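Local coordinates for protein beta-fructofuranosidase (Arthrobacter, PDB 3WPU) that belongs to the levansucrase/invertase family of carbohydrate-active enzymes, whose members are built on a five-bladed beta-propeller, at residues 85-90 against 425-430; 92-97 against 484-489. All coordinates share one frame; numbering follows the deposited sequence.

Interaction 1: 85-90 against 425-430; sequences ANQYSV and VMPGGL
A glutamine laid across a tight hairpin turn makes this contact: the side chain of Q87, in the segment that carries strand 88-90, reaches M426 and P427 at the turn between strands 423-425 and 430-434. That hairpin belongs to a sheet other than the one holding strand 88-90, consistent with adjacent blades of the propeller. The chain of Q87 is extended beyond CG (chi2 -177°), which carries its amide out to the turn, and the side chains of Q87 and M426 meet at about a right angle. OE1 of Q87 presses on the methylene groups of M426, 3.1 Å from CG, while NE2 of Q87 gives a weak hydrogen bond to SD of M426 at 3.5 Å. NE2 also bonds the carbonyl of P485; the two acceptors are consistent with the nitrogen at this end of the amide, the P485 carbonyl being the stronger. P427 crosses the glutamine chain at a slant, its CD 3.5 Å from CD of Q87 and its CG 3.6 Å from O of A85.

The turn that receives the glutamine is a type II beta turn with a G1 beta bulge: G429 and L430 both stand opposite M426, with M426 N bonded to L430 O at 2.7 Å. G428 and G429 each have positive phi, 76° in both. Across from it, N86 is held through its OD1 by the side-chain amide of N487.

Interaction 2: 92-97 against 484-489; sequences GWEIIF and IPANKH
E94 of strand 93-102 accepts the backbone N-H of A486, in the loop that leads to strand 488-493, within a mixed sheet region of the propeller fold. The amide N of A486 donates to OE2 of E94 over 2.9 Å in a nearly straight bond, with an N-H...O angle of 168°. The donor does not lie in the carboxylate plane: it comes down on OE2 from above, 61° out of that plane. E94 has CG anti to its carbonyl carbon and continues extended, which brings the carboxylate up to the loop at P485 and A486. The methyl of A486 then rests on the glutamate stem, CB being 3.9 Å from CG of E94. The other carboxylate oxygen, OE1, comes within 3.5 Å of the carbonyl O of I484, an approach of two acceptors that the salt bridge from OE1 to R121 may offset.

Two residues along the strand, and on the same face of it, I96 supplies the apolar half of the contact. Its CG2 abuts CG2 of I484 at 3.8 Å, and the two side chains meet at about a right angle. With chi1 at 61°, CG1 of I96 sits between the backbone N and the carbonyl carbon, leaving the CG2 methyl to make the touch.

Strand 88-90 lies between 93-102 and 488-493 in the sheet, and the contact joins strand 93-102 to the loop that leads into 488-493. Strand 72-81 contributes T77, which touches both I96 and I484; R121 belongs to strand 115-122, paired with 93-102; and H489 reaches D502 at the start of helix 502-512.

Interactions 1 and 2 lie with their centres about 8 Å apart and meet at strand 88-90 and the loop entering strand 488-493. N487 OD1 is 2.9 Å from Q87 N, a probable hydrogen bond. S89 OG and H489 ND1, 2.7 Å apart, probably form another, while the methyl of A486 packs on the backbone of 87-89. Interaction 2 is buried and joins a strand to the loop leading into another strand of the same sheet; interaction 1 is partly buried and passes to a separate hairpin. Their chemistry differs accordingly: a carboxylate gripping a main-chain amide beside an isoleucine pair, against a neutral amide resting on methionine and proline between sheets.

Interaction 1: 85-90 against 425-430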
# COMPACT_ATOMS: atom_id res chain seq x y z
N ALA A 85 -2.50 3.45 -12.67
CA ALA A 85 -3.06 3.50 -11.29
C ALA A 85 -4.33 4.36 -11.16
O ALA A 85 -4.79 4.67 -10.05
CB ALA A 85 -1.99 3.91 -10.27
N ASN A 86 -4.98 4.66 -12.29
CA ASN A 86 -6.33 5.20 -12.22
C ASN A 86 -7.22 4.17 -11.56
O ASN A 86 -6.95 2.96 -11.67
CB ASN A 86 -6.87 5.48 -13.62
CG ASN A 86 -6.13 6.57 -14.31
OD1 ASN A 86 -5.97 7.65 -13.77
ND2 ASN A 86 -5.65 6.30 -15.54
N GLN A 87 -8.22 4.66 -10.83
CA GLN A 87 -9.12 3.84 -10.05
C GLN A 87 -10.49 3.74 -10.71
O GLN A 87 -11.05 4.75 -11.17
CB GLN A 87 -9.20 4.38 -8.61
CG GLN A 87 -7.81 4.44 -7.99
CD GLN A 87 -7.72 4.87 -6.55
OE1 GLN A 87 -6.62 4.80 -5.95
NE2 GLN A 87 -8.82 5.29 -5.96
N TYR A 88 -11.03 2.52 -10.73
CA TYR A 88 -12.20 2.20 -11.55
C TYR A 88 -13.50 1.80 -10.86
O TYR A 88 -13.51 1.08 -9.86
CB TYR A 88 -11.84 1.07 -12.50
CG TYR A 88 -11.02 1.53 -13.67
CD1 TYR A 88 -9.68 1.83 -13.53
CD2 TYR A 88 -11.60 1.66 -14.93
CE1 TYR A 88 -8.93 2.26 -14.59
CE2 TYR A 88 -10.86 2.09 -16.01
CZ TYR A 88 -9.52 2.41 -15.83
OH TYR A 88 -8.74 2.83 -16.89
N SER A 89 -14.60 2.26 -11.46
CA SER A 89 -15.91 1.67 -11.27
C SER A 89 -16.16 0.79 -12.49
O SER A 89 -15.58 1.03 -13.55
CB SER A 89 -16.99 2.76 -11.13
OG SER A 89 -17.12 3.48 -12.33
N VAL A 90 -17.03 -0.20 -12.34
CA VAL A 90 -17.45 -1.08 -13.45
C VAL A 90 -18.98 -1.08 -13.50
O VAL A 90 -19.66 -1.38 -12.51
CB VAL A 90 -16.92 -2.53 -13.32
CG1 VAL A 90 -17.31 -3.35 -14.55
CG2 VAL A 90 -15.41 -2.55 -13.15
N VAL A 425 -1.64 5.58 -1.60
CA VAL A 425 -1.74 6.89 -2.24
C VAL A 425 -2.48 6.75 -3.58
O VAL A 425 -2.07 5.98 -4.45
CB VAL A 425 -0.34 7.52 -2.48
CG1 VAL A 425 -0.50 8.95 -2.96
CG2 VAL A 425 0.49 7.46 -1.19
N MET A 426 -3.56 7.51 -3.70
CA MET A 426 -4.49 7.47 -4.81
C MET A 426 -4.28 8.70 -5.67
O MET A 426 -3.61 9.65 -5.27
CB MET A 426 -5.92 7.47 -4.25
CG MET A 426 -6.13 6.35 -3.27
SD MET A 426 -7.83 6.08 -2.70
CE MET A 426 -8.10 7.59 -1.76
N PRO A 427 -4.90 8.70 -6.86
CA PRO A 427 -4.74 9.86 -7.73
C PRO A 427 -5.12 11.18 -7.05
O PRO A 427 -6.05 11.23 -6.21
CB PRO A 427 -5.67 9.53 -8.90
CG PRO A 427 -5.65 8.03 -8.94
CD PRO A 427 -5.72 7.65 -7.48
N GLY A 428 -4.33 12.21 -7.35
CA GLY A 428 -4.50 13.53 -6.74
C GLY A 428 -4.01 13.64 -5.31
O GLY A 428 -4.32 14.60 -4.62
N GLY A 429 -3.22 12.67 -4.87
CA GLY A 429 -2.62 12.71 -3.55
C GLY A 429 -3.56 12.38 -2.44
O GLY A 429 -3.22 12.63 -1.29
N LEU A 430 -4.71 11.77 -2.76
CA LEU A 430 -5.59 11.28 -1.69
C LEU A 430 -5.00 10.00 -1.07
O LEU A 430 -4.38 9.19 -1.74
CB LEU A 430 -7.01 11.03 -2.19
CG LEU A 430 -7.78 12.22 -2.77
CD1 LEU A 430 -9.22 11.81 -3.07
CD2 LEU A 430 -7.75 13.43 -1.82

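Interaction 2: 92-97 against 484-489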
# COMPACT_ATOMS: atom_id res chain seq x y z
N GLY A 92 -21.19 1.12 -13.18
CA GLY A 92 -21.84 1.94 -12.19
C GLY A 92 -21.47 1.65 -10.76
O GLY A 92 -22.04 2.24 -9.85
N TRP A 93 -20.50 0.75 -10.54
CA TRP A 93 -20.13 0.34 -9.17
C TRP A 93 -18.63 0.51 -8.90
O TRP A 93 -17.80 -0.04 -9.64
CB TRP A 93 -20.47 -1.13 -8.95
CG TRP A 93 -21.91 -1.44 -9.07
CD1 TRP A 93 -22.56 -1.90 -10.17
CD2 TRP A 93 -22.89 -1.34 -8.03
NE1 TRP A 93 -23.88 -2.08 -9.90
CE2 TRP A 93 -24.12 -1.74 -8.59
CE3 TRP A 93 -22.87 -0.91 -6.70
CZ2 TRP A 93 -25.30 -1.76 -7.86
CZ3 TRP A 93 -24.05 -0.93 -5.97
CH2 TRP A 93 -25.24 -1.36 -6.55
N GLU A 94 -18.30 1.24 -7.84
CA GLU A 94 -16.91 1.27 -7.33
C GLU A 94 -16.72 -0.08 -6.62
O GLU A 94 -17.64 -0.54 -5.94
CB GLU A 94 -16.67 2.42 -6.37
CG GLU A 94 -16.71 3.78 -7.03
CD GLU A 94 -16.41 4.93 -6.11
OE1 GLU A 94 -16.49 4.80 -4.86
OE2 GLU A 94 -16.11 6.02 -6.65
N ILE A 95 -15.54 -0.68 -6.79
CA ILE A 95 -15.20 -1.99 -6.27
C ILE A 95 -13.82 -1.90 -5.61
O ILE A 95 -12.86 -1.40 -6.21
CB ILE A 95 -15.15 -3.06 -7.39
CG1 ILE A 95 -16.53 -3.28 -8.01
CG2 ILE A 95 -14.57 -4.37 -6.86
CD1 ILE A 95 -16.48 -3.97 -9.35
N ILE A 96 -13.74 -2.38 -4.37
CA ILE A 96 -12.46 -2.48 -3.66
C ILE A 96 -12.24 -3.89 -3.15
O ILE A 96 -13.21 -4.66 -2.94
CB ILE A 96 -12.34 -1.47 -2.52
CG1 ILE A 96 -13.44 -1.72 -1.49
CG2 ILE A 96 -12.35 -0.04 -3.08
CD1 ILE A 96 -13.36 -0.85 -0.24
N PHE A 97 -10.97 -4.21 -2.96
CA PHE A 97 -10.53 -5.46 -2.35
C PHE A 97 -9.89 -5.16 -1.03
O PHE A 97 -9.17 -4.15 -0.90
CB PHE A 97 -9.50 -6.16 -3.25
CG PHE A 97 -10.09 -6.71 -4.51
CD1 PHE A 97 -10.69 -7.96 -4.52
CD2 PHE A 97 -10.04 -5.99 -5.68
CE1 PHE A 97 -11.22 -8.49 -5.68
CE2 PHE A 97 -10.57 -6.52 -6.85
CZ PHE A 97 -11.16 -7.76 -6.85
N ILE A 484 -12.69 5.73 -1.28
CA ILE A 484 -11.76 5.25 -2.28
C ILE A 484 -12.38 5.50 -3.66
O ILE A 484 -13.03 4.63 -4.25
CB ILE A 484 -11.41 3.77 -2.03
CG1 ILE A 484 -10.76 3.63 -0.66
CG2 ILE A 484 -10.51 3.26 -3.16
CD1 ILE A 484 -10.26 2.25 -0.30
N PRO A 485 -12.26 6.73 -4.15
CA PRO A 485 -13.06 7.13 -5.29
C PRO A 485 -12.49 6.69 -6.63
O PRO A 485 -11.26 6.70 -6.84
CB PRO A 485 -13.04 8.67 -5.20
CG PRO A 485 -11.78 8.99 -4.52
CD PRO A 485 -11.49 7.85 -3.59
N ALA A 486 -13.37 6.36 -7.57
CA ALA A 486 -12.97 6.01 -8.93
C ALA A 486 -12.87 7.28 -9.76
O ALA A 486 -13.76 8.13 -9.69
CB ALA A 486 -13.98 5.06 -9.55
N ASN A 487 -11.79 7.43 -10.52
CA ASN A 487 -11.67 8.53 -11.48
C ASN A 487 -11.82 8.06 -12.93
O ASN A 487 -11.84 8.88 -13.85
CB ASN A 487 -10.36 9.30 -11.29
CG ASN A 487 -9.14 8.44 -11.52
OD1 ASN A 487 -8.95 7.42 -10.85
ND2 ASN A 487 -8.30 8.84 -12.47
N LYS A 488 -11.97 6.76 -13.12
CA LYS A 488 -12.31 6.21 -14.44
C LYS A 488 -13.48 5.27 -14.27
O LYS A 488 -13.65 4.65 -13.23
CB LYS A 488 -11.13 5.48 -15.06
CG LYS A 488 -9.91 6.35 -15.31
CD LYS A 488 -10.13 7.39 -16.40
CE LYS A 488 -8.83 8.12 -16.72
NZ LYS A 488 -9.07 9.29 -17.61
N HIS A 489 -14.30 5.18 -15.30
CA HIS A 489 -15.55 4.42 -15.24
C HIS A 489 -15.64 3.52 -16.43
O HIS A 489 -15.75 4.00 -17.57
CB HIS A 489 -16.72 5.40 -15.18
CG HIS A 489 -16.53 6.43 -14.12
ND1 HIS A 489 -16.78 6.17 -12.79
CD2 HIS A 489 -16.00 7.67 -14.18
CE1 HIS A 489 -16.47 7.25 -12.08
NE2 HIS A 489 -15.98 8.16 -12.90